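Local structure of gentamicin resistance protein (Enterococcus gallinarum, 6CTZ) at residues A[88-100]-A[192-204]. The protein probably transfers a phosphate from a guanine nucleotide to the 2'' hydroxyl of aminoglycosides such as kanamycin, thereby conferring antibiotic resistance. The protein carries 2 engineered substitutions. Residues are numbered along the deposited sequence; the frame is centred on the assembly and turned at random.
Sequences YRKVQGQILGEDG and DLSPDHFLTNLNS. With MG (magnesium ion), chain C; GDP (guanosine-5'-diphosphate), chain B; KAN (kanamycin a), chain E.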
# COMPACT_ATOMS: atom_id res chain seq x y z
N TYR A 88 -12.92 -8.40 11.39
CA TYR A 88 -11.83 -9.27 11.70
C TYR A 88 -11.22 -8.97 13.05
O TYR A 88 -11.28 -7.87 13.46
CB TYR A 88 -10.74 -9.22 10.60
CG TYR A 88 -10.14 -7.86 10.23
CD1 TYR A 88 -10.70 -7.10 9.25
CD2 TYR A 88 -8.97 -7.41 10.80
CE1 TYR A 88 -10.15 -5.93 8.85
CE2 TYR A 88 -8.41 -6.20 10.39
CZ TYR A 88 -9.01 -5.50 9.41
OH TYR A 88 -8.49 -4.32 8.94
N ARG A 89 -10.67 -9.97 13.71
CA ARG A 89 -10.01 -9.74 14.98
C ARG A 89 -8.85 -8.78 14.69
O ARG A 89 -8.12 -8.97 13.77
CB ARG A 89 -9.46 -11.03 15.61
CG ARG A 89 -10.52 -11.92 16.25
CD ARG A 89 -10.01 -12.84 17.36
NE ARG A 89 -11.15 -13.40 18.13
CZ ARG A 89 -11.69 -12.83 19.21
NH1 ARG A 89 -11.23 -11.72 19.69
NH2 ARG A 89 -12.72 -13.40 19.82
N LYS A 90 -8.69 -7.78 15.52
CA LYS A 90 -7.65 -6.79 15.33
C LYS A 90 -6.30 -7.48 15.14
O LYS A 90 -5.94 -8.41 15.87
CB LYS A 90 -7.61 -5.87 16.54
CG LYS A 90 -6.73 -4.66 16.35
CD LYS A 90 -6.80 -3.73 17.55
CE LYS A 90 -6.15 -4.33 18.77
NZ LYS A 90 -5.97 -3.32 19.85
N VAL A 91 -5.58 -7.06 14.11
CA VAL A 91 -4.22 -7.55 13.94
C VAL A 91 -3.39 -6.85 15.00
O VAL A 91 -3.35 -5.61 15.06
CB VAL A 91 -3.72 -7.29 12.51
CG1 VAL A 91 -2.29 -7.78 12.32
CG2 VAL A 91 -4.65 -7.97 11.50
N GLN A 92 -2.79 -7.62 15.88
CA GLN A 92 -2.28 -7.01 17.10
C GLN A 92 -0.94 -6.35 16.85
O GLN A 92 -0.22 -6.66 15.89
CB GLN A 92 -2.17 -8.04 18.23
CG GLN A 92 -3.52 -8.58 18.71
CD GLN A 92 -4.33 -7.56 19.50
OE1 GLN A 92 -3.78 -6.64 20.11
NE2 GLN A 92 -5.65 -7.73 19.49
N GLY A 93 -0.61 -5.41 17.72
CA GLY A 93 0.65 -4.73 17.67
C GLY A 93 0.48 -3.23 17.54
O GLY A 93 -0.63 -2.69 17.52
N GLN A 94 1.61 -2.56 17.46
CA GLN A 94 1.67 -1.12 17.27
C GLN A 94 1.93 -0.89 15.79
O GLN A 94 2.86 -1.47 15.23
CB GLN A 94 2.81 -0.55 18.12
CG GLN A 94 3.31 0.83 17.70
CD GLN A 94 2.42 1.96 18.17
OE1 GLN A 94 2.05 2.04 19.34
NE2 GLN A 94 2.06 2.85 17.25
N ILE A 95 1.08 -0.08 15.15
CA ILE A 95 1.39 0.37 13.80
C ILE A 95 2.69 1.15 13.84
O ILE A 95 2.86 2.06 14.66
CB ILE A 95 0.25 1.24 13.25
CG1 ILE A 95 -1.03 0.42 13.12
CG2 ILE A 95 0.66 1.88 11.92
CD1 ILE A 95 -2.19 1.22 12.58
N LEU A 96 3.63 0.79 12.97
CA LEU A 96 4.93 1.47 12.97
C LEU A 96 4.81 2.91 12.47
O LEU A 96 5.32 3.83 13.11
CB LEU A 96 5.92 0.67 12.12
CG LEU A 96 7.34 1.25 12.08
CD1 LEU A 96 7.94 1.23 13.48
CD2 LEU A 96 8.21 0.46 11.11
N GLY A 97 4.17 3.11 11.32
CA GLY A 97 4.02 4.44 10.74
C GLY A 97 5.30 4.98 10.11
O GLY A 97 6.36 4.39 10.28
N GLU A 98 5.18 6.05 9.35
CA GLU A 98 6.39 6.75 8.94
C GLU A 98 7.44 7.28 9.98
O GLU A 98 8.60 7.09 9.88
CB GLU A 98 6.14 7.82 7.90
CG GLU A 98 4.68 8.26 7.66
CD GLU A 98 4.57 9.63 6.97
OE1 GLU A 98 5.56 10.36 6.93
OE2 GLU A 98 3.49 10.02 6.52
N ASP A 99 6.80 7.82 10.97
CA ASP A 99 7.68 8.33 12.01
C ASP A 99 8.25 7.23 12.89
O ASP A 99 9.06 7.50 13.77
CB ASP A 99 6.96 9.40 12.84
CG ASP A 99 6.42 10.53 11.97
OD1 ASP A 99 7.05 10.84 10.94
OD2 ASP A 99 5.37 11.10 12.32
N GLY A 100 7.86 5.98 12.63
CA GLY A 100 8.32 4.87 13.43
C GLY A 100 9.71 4.39 13.06
O GLY A 100 10.56 4.26 13.93
N ASP A 192 0.54 -1.65 -1.73
CA ASP A 192 0.47 -0.44 -0.93
C ASP A 192 1.30 -0.66 0.34
O ASP A 192 0.82 -0.49 1.47
CB ASP A 192 -0.99 -0.10 -0.63
CG ASP A 192 -1.20 1.35 -0.22
OD1 ASP A 192 -0.39 2.23 -0.59
OD2 ASP A 192 -2.21 1.61 0.46
N LEU A 193 2.56 -1.06 0.16
CA LEU A 193 3.34 -1.64 1.26
C LEU A 193 4.11 -0.54 1.99
O LEU A 193 5.33 -0.41 1.91
CB LEU A 193 4.25 -2.74 0.73
CG LEU A 193 4.90 -3.64 1.78
CD1 LEU A 193 3.85 -4.43 2.55
CD2 LEU A 193 5.87 -4.60 1.12
N SER A 194 3.36 0.25 2.74
CA SER A 194 3.86 1.38 3.49
C SER A 194 3.79 1.09 4.98
O SER A 194 2.99 0.25 5.42
CB SER A 194 3.05 2.64 3.17
OG SER A 194 1.66 2.38 3.14
N PRO A 195 4.59 1.78 5.80
CA PRO A 195 4.71 1.40 7.22
C PRO A 195 3.49 1.74 8.06
O PRO A 195 3.42 1.26 9.21
CB PRO A 195 5.98 2.15 7.68
CG PRO A 195 6.13 3.27 6.70
CD PRO A 195 5.67 2.70 5.39
N ASP A 196 2.53 2.50 7.54
CA ASP A 196 1.23 2.63 8.19
C ASP A 196 0.44 1.32 8.17
O ASP A 196 -0.63 1.24 8.78
CB ASP A 196 0.41 3.79 7.59
CG ASP A 196 0.01 3.55 6.16
OD1 ASP A 196 0.70 2.79 5.47
OD2 ASP A 196 -1.03 4.10 5.72
N HIS A 197 0.96 0.29 7.49
CA HIS A 197 0.35 -1.03 7.43
C HIS A 197 1.19 -2.09 8.12
O HIS A 197 0.84 -3.27 8.06
CB HIS A 197 0.14 -1.44 5.97
CG HIS A 197 -0.82 -0.57 5.23
ND1 HIS A 197 -0.69 -0.30 3.88
CD2 HIS A 197 -1.94 0.07 5.64
CE1 HIS A 197 -1.70 0.47 3.50
NE2 HIS A 197 -2.47 0.71 4.55
N PHE A 198 2.30 -1.71 8.76
CA PHE A 198 3.16 -2.67 9.45
C PHE A 198 2.79 -2.68 10.92
O PHE A 198 2.88 -1.65 11.60
CB PHE A 198 4.65 -2.29 9.35
CG PHE A 198 5.20 -2.15 7.95
CD1 PHE A 198 4.48 -2.55 6.84
CD2 PHE A 198 6.47 -1.64 7.78
CE1 PHE A 198 5.02 -2.40 5.56
CE2 PHE A 198 7.01 -1.47 6.51
CZ PHE A 198 6.28 -1.86 5.40
N LEU A 199 2.38 -3.84 11.41
CA LEU A 199 2.11 -4.02 12.83
C LEU A 199 3.32 -4.67 13.49
O LEU A 199 3.87 -5.64 12.95
CB LEU A 199 0.87 -4.89 13.05
CG LEU A 199 -0.51 -4.25 12.88
CD1 LEU A 199 -0.79 -3.21 13.98
CD2 LEU A 199 -0.73 -3.70 11.46
N THR A 200 3.74 -4.13 14.63
CA THR A 200 4.98 -4.57 15.26
C THR A 200 4.76 -4.91 16.73
O THR A 200 3.84 -4.41 17.39
CB THR A 200 6.08 -3.49 15.20
OG1 THR A 200 5.66 -2.33 15.95
CG2 THR A 200 6.39 -3.08 13.77
N ASN A 201 5.64 -5.77 17.23
CA ASN A 201 5.83 -5.95 18.66
C ASN A 201 7.33 -5.77 18.90
O ASN A 201 8.09 -6.74 18.86
CB ASN A 201 5.33 -7.29 19.16
CG ASN A 201 5.61 -7.48 20.63
OD1 ASN A 201 6.02 -6.53 21.31
ND2 ASN A 201 5.39 -8.67 21.14
N LEU A 202 7.73 -4.53 19.16
CA LEU A 202 9.14 -4.24 19.36
C LEU A 202 9.68 -4.85 20.66
O LEU A 202 10.90 -4.83 20.86
CB LEU A 202 9.38 -2.73 19.27
CG LEU A 202 9.08 -2.16 17.87
CD1 LEU A 202 9.17 -0.64 17.84
CD2 LEU A 202 10.03 -2.75 16.85
N ASN A 203 8.82 -5.41 21.52
CA ASN A 203 9.31 -6.19 22.65
C ASN A 203 9.98 -7.48 22.21
O ASN A 203 10.81 -8.01 22.95
CB ASN A 203 8.18 -6.48 23.63
CG ASN A 203 7.52 -5.23 24.13
OD1 ASN A 203 8.13 -4.47 24.88
ND2 ASN A 203 6.28 -4.99 23.72
N SER A 204 9.63 -7.99 21.03
CA SER A 204 10.28 -9.17 20.48
C SER A 204 11.51 -8.72 19.70
O SER A 204 11.39 -8.15 18.61
CB SER A 204 9.33 -9.95 19.58
OG SER A 204 10.05 -11.00 18.95
MG MG C . -4.41 1.61 4.11
PB GDP B . -7.51 1.96 3.35
O1B GDP B . -7.64 0.83 2.36
O2B GDP B . -6.10 2.51 3.41
O3B GDP B . -8.58 3.02 3.15
O3A GDP B . -7.86 1.30 4.79
PA GDP B . -6.95 0.33 5.71
O1A GDP B . -7.27 -1.12 5.44
O2A GDP B . -5.48 0.69 5.55
O5' GDP B . -7.53 0.69 7.18
C5' GDP B . -7.52 2.04 7.61
C4' GDP B . -6.69 2.16 8.86
O4' GDP B . -7.34 1.45 9.92
C3' GDP B . -5.31 1.52 8.77
O3' GDP B . -4.35 2.36 8.11
C2' GDP B . -4.99 1.37 10.24
O2' GDP B . -4.64 2.63 10.81
C1' GDP B . -6.34 0.98 10.82
N9 GDP B . -6.46 -0.49 10.89
C8 GDP B . -7.10 -1.32 10.03
N7 GDP B . -6.98 -2.60 10.46
C5 GDP B . -6.26 -2.58 11.60
C6 GDP B . -5.74 -3.57 12.55
O6 GDP B . -5.98 -4.78 12.41
N1 GDP B . -5.03 -3.10 13.59
C2 GDP B . -4.76 -1.79 13.79
N2 GDP B . -4.06 -1.41 14.87
N3 GDP B . -5.19 -0.83 12.94
C4 GDP B . -5.93 -1.19 11.87
C1 KAN E . 1.58 10.47 0.27
C2 KAN E . 2.62 11.34 -0.44
C3 KAN E . 3.73 11.69 0.53
C4 KAN E . 3.09 12.43 1.70
C5 KAN E . 2.02 11.57 2.37
C6 KAN E . 1.31 12.33 3.49
C7 KAN E . 0.86 5.27 0.98
C8 KAN E . -0.19 6.27 0.50
C9 KAN E . 0.49 7.55 0.01
C10 KAN E . 1.38 8.17 1.10
C11 KAN E . 2.38 7.13 1.62
C12 KAN E . 1.67 5.88 2.12
C13 KAN E . -2.19 6.11 -0.87
C14 KAN E . -3.11 4.97 -1.29
C15 KAN E . -2.52 4.30 -2.54
C16 KAN E . -2.32 5.34 -3.63
C17 KAN E . -1.49 6.49 -3.10
C18 KAN E . -1.40 7.59 -4.16
N1 KAN E . 0.28 11.47 4.04
N2 KAN E . 3.19 7.68 2.70
N3 KAN E . 0.19 4.04 1.42
N4 KAN E . -3.35 3.22 -3.04
O5 KAN E . 1.05 11.08 1.45
O6 KAN E . 3.16 10.61 -1.55
O7 KAN E . 4.71 12.53 -0.09
O8 KAN E . 4.11 12.76 2.65
O9 KAN E . 2.19 9.21 0.57
O10 KAN E . -0.51 8.52 -0.34
O11 KAN E . -0.89 5.61 -0.57
O12 KAN E . -2.09 7.04 -1.94
O13 KAN E . -3.24 4.07 -0.19
O14 KAN E . -1.64 4.79 -4.77
O15 KAN E . -0.61 8.67 -3.65
O HOH W 1 -3.86 3.13 5.37
O HOH W 2 -3.47 2.65 2.55
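The carbonyl oxygen of Q94 takes the backbone N of T200 at 2.9 Å and has T200 OG1 at 3.0 Å as well. Q94 N returns a bond to T200 O, completing an antiparallel hydrogen-bonded pair. L96 N then bonds F198 O, whereas G97 N comes to P195 O from above the carbonyl plane. With CG1 anti to the carbonyl carbon (chi1 -64°), I95 in one of its two conformers lies alongside L199, its CG1 3.7 Å from L199 CD1, while I95 CD1 reaches the GDP ribose. The V91 side chain crosses that of L199 at about a right angle, CG1 meeting L199 CG, and V91 N donates to guanine O6 at 2.9 Å. On the other face of the strands, T200 CG2 packs against L96 CB. Kanamycin N3 donates to D192 OD1 and S194 OG, and its O13 to D192 OD2. The strand after the hinge-like segment thus pairs with the one after the presumed catalytic loop, consistent with a kinase-like fold. H197 ND1 donates in its ring plane to D192 O, fixing the ring's rotation so that NE2 binds magnesium at 2.2 Å, with D214 a further ligand; the residue that grips kanamycin thereby also orients a metal ligand.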